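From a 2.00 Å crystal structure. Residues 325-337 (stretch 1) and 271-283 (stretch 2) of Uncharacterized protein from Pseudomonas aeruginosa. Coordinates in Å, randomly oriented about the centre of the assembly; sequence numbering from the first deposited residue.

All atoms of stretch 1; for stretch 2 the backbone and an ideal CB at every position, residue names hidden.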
# COMPACT_ATOMS: atom_id res chain seq x y z
N CYS A 325 -3.52 -18.42 23.45
CA CYS A 325 -4.43 -17.32 23.79
C CYS A 325 -4.39 -16.22 22.72
O CYS A 325 -5.32 -15.42 22.62
CB CYS A 325 -4.04 -16.70 25.14
SG CYS A 325 -4.00 -17.84 26.57
N SER A 326 -3.31 -16.20 21.93
CA SER A 326 -3.01 -15.05 21.06
C SER A 326 -3.52 -15.18 19.62
O SER A 326 -3.51 -16.26 19.04
CB SER A 326 -1.50 -14.77 21.05
OG SER A 326 -0.99 -14.61 22.37
N PHE A 327 -3.97 -14.06 19.06
CA PHE A 327 -4.41 -14.02 17.68
C PHE A 327 -3.25 -13.81 16.68
O PHE A 327 -3.19 -14.46 15.63
CB PHE A 327 -5.49 -12.96 17.51
CG PHE A 327 -6.04 -12.87 16.12
CD1 PHE A 327 -6.82 -13.90 15.61
CD2 PHE A 327 -5.77 -11.77 15.33
CE1 PHE A 327 -7.33 -13.82 14.33
CE2 PHE A 327 -6.26 -11.69 14.03
CZ PHE A 327 -7.05 -12.71 13.53
N LEU A 328 -2.32 -12.92 17.03
CA LEU A 328 -1.19 -12.59 16.15
C LEU A 328 0.12 -12.97 16.81
O LEU A 328 0.45 -12.45 17.87
CB LEU A 328 -1.19 -11.09 15.81
CG LEU A 328 0.03 -10.55 15.05
CD1 LEU A 328 0.05 -11.16 13.66
CD2 LEU A 328 -0.03 -9.00 14.96
N LYS A 329 0.88 -13.87 16.19
CA LYS A 329 2.12 -14.38 16.81
C LYS A 329 3.38 -13.56 16.49
O LYS A 329 4.35 -13.60 17.23
CB LYS A 329 2.38 -15.82 16.38
CG LYS A 329 1.22 -16.80 16.57
CD LYS A 329 0.72 -16.85 17.99
CE LYS A 329 -0.54 -17.75 18.03
NZ LYS A 329 -1.05 -18.09 19.41
N ARG A 330 3.36 -12.84 15.37
CA ARG A 330 4.58 -12.21 14.85
C ARG A 330 4.25 -11.26 13.70
O ARG A 330 3.61 -11.65 12.72
CB ARG A 330 5.55 -13.28 14.36
CG ARG A 330 6.86 -12.74 13.75
CD ARG A 330 7.74 -12.07 14.81
NE ARG A 330 9.04 -11.68 14.27
CZ ARG A 330 9.85 -10.80 14.86
NH1 ARG A 330 9.47 -10.19 15.97
NH2 ARG A 330 11.02 -10.51 14.32
N CYS A 331 4.71 -10.01 13.80
CA CYS A 331 4.60 -9.07 12.70
C CYS A 331 5.92 -8.35 12.44
O CYS A 331 6.53 -7.80 13.36
CB CYS A 331 3.49 -8.04 12.96
SG CYS A 331 3.32 -6.80 11.62
N VAL A 332 6.36 -8.37 11.18
CA VAL A 332 7.56 -7.66 10.78
C VAL A 332 7.19 -6.59 9.74
O VAL A 332 6.59 -6.92 8.72
CB VAL A 332 8.58 -8.62 10.15
CG1 VAL A 332 9.73 -7.82 9.52
CG2 VAL A 332 9.11 -9.65 11.19
N HIS A 333 7.54 -5.33 9.99
CA HIS A 333 7.23 -4.25 9.04
C HIS A 333 8.51 -3.55 8.59
O HIS A 333 9.18 -2.92 9.38
CB HIS A 333 6.33 -3.22 9.72
CG HIS A 333 5.74 -2.20 8.78
ND1 HIS A 333 5.31 -0.97 9.21
CD2 HIS A 333 5.47 -2.25 7.45
CE1 HIS A 333 4.80 -0.30 8.19
NE2 HIS A 333 4.89 -1.05 7.11
N LEU A 334 8.82 -3.66 7.31
CA LEU A 334 9.99 -3.04 6.73
C LEU A 334 9.50 -1.77 6.05
O LEU A 334 8.59 -1.84 5.21
CB LEU A 334 10.60 -3.99 5.70
CG LEU A 334 10.92 -5.39 6.23
CD1 LEU A 334 11.63 -6.21 5.18
CD2 LEU A 334 11.76 -5.32 7.53
N VAL A 335 10.09 -0.63 6.40
CA VAL A 335 9.64 0.67 5.89
C VAL A 335 10.73 1.44 5.14
O VAL A 335 11.92 1.30 5.41
CB VAL A 335 9.06 1.55 7.03
CG1 VAL A 335 8.05 0.74 7.88
CG2 VAL A 335 10.15 2.08 7.94
N SER A 336 10.30 2.26 4.17
CA SER A 336 11.20 3.12 3.38
C SER A 336 11.56 4.39 4.14
O SER A 336 10.68 5.05 4.68
CB SER A 336 10.50 3.48 2.06
OG SER A 336 11.05 4.63 1.44
N CYS A 337 12.85 4.74 4.18
CA CYS A 337 13.28 6.00 4.80
C CYS A 337 13.22 7.20 3.86
O CYS A 337 13.15 8.35 4.31
CB CYS A 337 14.73 5.87 5.29
SG CYS A 337 14.92 4.74 6.65
N UNK A 271 -9.46 -23.60 15.94
CA UNK A 271 -8.53 -22.56 16.38
C UNK A 271 -7.91 -21.90 15.16
O UNK A 271 -7.60 -22.61 14.19
CB UNK A 271 -7.45 -23.14 17.29
N UNK A 272 -7.74 -20.58 15.21
CA UNK A 272 -7.13 -19.85 14.10
C UNK A 272 -6.17 -18.81 14.64
O UNK A 272 -6.44 -18.13 15.64
CB UNK A 272 -8.20 -19.19 13.22
N UNK A 273 -5.03 -18.67 13.96
CA UNK A 273 -4.06 -17.65 14.33
C UNK A 273 -3.34 -17.14 13.10
O UNK A 273 -3.20 -17.87 12.12
CB UNK A 273 -3.06 -18.20 15.35
N UNK A 274 -2.89 -15.89 13.14
CA UNK A 274 -1.93 -15.40 12.16
C UNK A 274 -0.53 -15.65 12.73
O UNK A 274 -0.07 -14.93 13.60
CB UNK A 274 -2.15 -13.92 11.85
N UNK A 275 0.12 -16.71 12.27
CA UNK A 275 1.47 -17.07 12.70
C UNK A 275 2.49 -16.01 12.29
O UNK A 275 3.51 -15.82 12.97
CB UNK A 275 1.87 -18.43 12.12
N UNK A 276 2.22 -15.32 11.17
CA UNK A 276 3.17 -14.31 10.67
C UNK A 276 2.49 -13.26 9.77
O UNK A 276 1.78 -13.60 8.83
CB UNK A 276 4.30 -15.00 9.89
N UNK A 277 2.72 -11.99 10.09
CA UNK A 277 2.21 -10.90 9.27
C UNK A 277 3.43 -10.10 8.79
O UNK A 277 4.13 -9.46 9.59
CB UNK A 277 1.22 -10.02 10.04
N UNK A 278 3.73 -10.18 7.50
CA UNK A 278 4.91 -9.50 6.96
C UNK A 278 4.51 -8.35 6.06
O UNK A 278 3.86 -8.55 5.03
CB UNK A 278 5.79 -10.48 6.19
N UNK A 279 4.94 -7.14 6.42
CA UNK A 279 4.50 -5.93 5.74
C UNK A 279 5.66 -5.08 5.19
O UNK A 279 6.67 -4.86 5.86
CB UNK A 279 3.66 -5.09 6.70
N UNK A 280 5.51 -4.63 3.95
CA UNK A 280 6.48 -3.73 3.34
C UNK A 280 5.80 -2.37 3.22
O UNK A 280 4.82 -2.25 2.46
CB UNK A 280 6.96 -4.25 1.98
N UNK A 281 6.29 -1.38 3.97
CA UNK A 281 5.95 0.05 3.75
C UNK A 281 4.46 0.30 3.56
O UNK A 281 4.04 0.63 2.46
CB UNK A 281 6.70 0.58 2.52
N UNK A 282 3.68 0.14 4.64
CA UNK A 282 2.23 0.29 4.59
C UNK A 282 1.78 1.67 4.13
O UNK A 282 2.20 2.68 4.71
CB UNK A 282 1.64 -0.00 5.97
N UNK A 283 0.92 1.72 3.11
CA UNK A 283 0.31 2.97 2.66
C UNK A 283 -1.19 2.78 2.57
O UNK A 283 -1.65 1.92 1.84
CB UNK A 283 0.88 3.41 1.31

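A single bridge at 274, then, past a corner at 275, one parallel ladder at 277-280, set the backbone frame: 274 N donates to Phe327 O (2.9 Å) and Lys329 N to 274 O (3.0 Å); then 277 N to Arg330 O (2.8 Å), Val332 N to 277 O (2.9 Å), 279 N to Val332 O (2.8 Å) and Leu334 N to 279 O (2.9 Å).

At 271 the ideal CB has nothing of stretch 1 within 5.5 Å, and phi/psi of -54/141 would admit many residues, proline included; it is Pro271, without contact. Position 272 also lacks a neighbour around CB, and its extended backbone suits a beta-branched residue. It is Ile272, whose O accepts from a water that also donates to Ser326 O (2.9 and 2.8 Å).

At 273, the ideal CB lies 3.7 Å from Lys329 CE and 3.8 Å from Phe327 O. A small or polar residue would suit this ground. Ser273 (chi1 p) occupies it.

The CB at 274 points sideways, 4.0 Å from Leu328 CD1, with the Phe327 ring nearby; valine, isoleucine or leucine would fit. Ile274 uses both neighbours: CG2 meets Leu328 CD1 at 3.6 Å and CD1 meets Phe327 CE2 at 4.0 Å.

At 275 phi/psi of -65/-30 breaks the extended run and CB points away, 4.8 Å from Lys329 CG. Many polar residues are possible, and the lysine makes an acid plausible. Glu275 curls back through three angles near -60°, bringing OE2 to 3.6 Å from Lys329 CG; its OE2 accepts from Ser273 OG over a very short 2.4 Å. The Lys329 amine NZ instead donates to Ser326 O (3.1 Å).

Position 276 also points away, yet the aliphatic part of Arg330 and Val332 CG2 offer a surface to a long apolar or aromatic group. The ring of Phe276 reaches it, with CD1 3.6 Å from Arg330 CG and CE1 3.8 Å from Val332 CG2.

At 277 the CB shares a face with Cys331, 4.0 Å from Leu328 CD1 and 4.2 Å from Cys331 SG, so a branched aliphatic is favoured. Leu277 places CD2 3.8 Å from that SG.

Beside Val332, 278 has ordinary strand angles, so the backbone does not demand glycine. Gly278 is deposited.

The CB at 279 is tight, 3.4 Å from His333 CD2, but Cys331 SG lies 5.2 Å off, within reach of an aliphatic chain. Leu279 sends CD1 to 3.8 Å from that SG.

At 280 CB lies on the Leu334 face, inviting an apolar residue; Phe280 CE1 approaches Leu334 CD1 at 4.0 Å.

Position 281, with positive phi (47/70), would suit glycine, asparagine or aspartate, and Ser336 N, 4.3 Å from CB, seeks an acceptor. Asp281 OD1 accepts from it at 2.8 Å.

At 282 CB is 3.6 Å from His333 NE2, which suits a small polar residue. Thr282 donates its N to NE2 (3.0 Å).

Position 283 is out of reach, nothing of stretch 1 lying within 5.5 Å of its CB; its extended backbone (-130/120) would take many residues, beta-branched ones included. It is Val283.

Stretch 2 (271-283) PISIEFLGLFDTV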
# COMPACT_ATOMS: atom_id res chain seq x y z
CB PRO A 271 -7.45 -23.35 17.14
CG PRO A 271 -8.14 -24.59 17.60
CD PRO A 271 -9.14 -24.92 16.53
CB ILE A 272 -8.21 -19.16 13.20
CG1 ILE A 272 -7.57 -18.53 11.96
CG2 ILE A 272 -9.04 -18.15 14.00
CD1 ILE A 272 -8.61 -18.01 10.96
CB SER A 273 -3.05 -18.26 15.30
OG SER A 273 -2.23 -19.20 14.62
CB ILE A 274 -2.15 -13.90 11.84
CG1 ILE A 274 -3.47 -13.70 11.09
CG2 ILE A 274 -0.97 -13.36 11.01
CD1 ILE A 274 -3.85 -12.22 10.84
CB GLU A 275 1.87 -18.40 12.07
CG GLU A 275 1.06 -19.61 12.53
CD GLU A 275 1.15 -19.82 14.02
OE1 GLU A 275 2.26 -20.13 14.50
OE2 GLU A 275 0.12 -19.65 14.71
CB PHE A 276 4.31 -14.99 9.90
CG PHE A 276 5.40 -14.03 9.45
CD1 PHE A 276 6.45 -13.71 10.31
CD2 PHE A 276 5.36 -13.46 8.19
CE1 PHE A 276 7.46 -12.82 9.90
CE2 PHE A 276 6.35 -12.57 7.77
CZ PHE A 276 7.40 -12.25 8.62
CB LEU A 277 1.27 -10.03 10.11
CG LEU A 277 0.58 -8.81 9.49
CD1 LEU A 277 -0.38 -9.26 8.38
CD2 LEU A 277 -0.16 -8.07 10.59
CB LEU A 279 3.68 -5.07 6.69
CG LEU A 279 2.60 -5.77 7.51
CD1 LEU A 279 2.11 -4.81 8.58
CD2 LEU A 279 1.48 -6.25 6.60
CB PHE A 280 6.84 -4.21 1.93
CG PHE A 280 7.53 -5.55 1.87
CD1 PHE A 280 8.92 -5.63 1.88
CD2 PHE A 280 6.79 -6.73 1.73
CE1 PHE A 280 9.57 -6.84 1.79
CE2 PHE A 280 7.44 -7.96 1.64
CZ PHE A 280 8.83 -8.02 1.67
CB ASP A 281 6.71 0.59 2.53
CG ASP A 281 7.01 2.07 2.63
OD1 ASP A 281 7.54 2.49 3.68
OD2 ASP A 281 6.74 2.82 1.67
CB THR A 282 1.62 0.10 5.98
OG1 THR A 282 2.01 -1.17 6.50
CG2 THR A 282 0.10 0.20 5.93
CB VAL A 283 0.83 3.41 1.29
CG1 VAL A 283 0.02 4.62 0.77
CG2 VAL A 283 2.33 3.74 1.37
O HOH W 1 -5.58 -17.99 18.36
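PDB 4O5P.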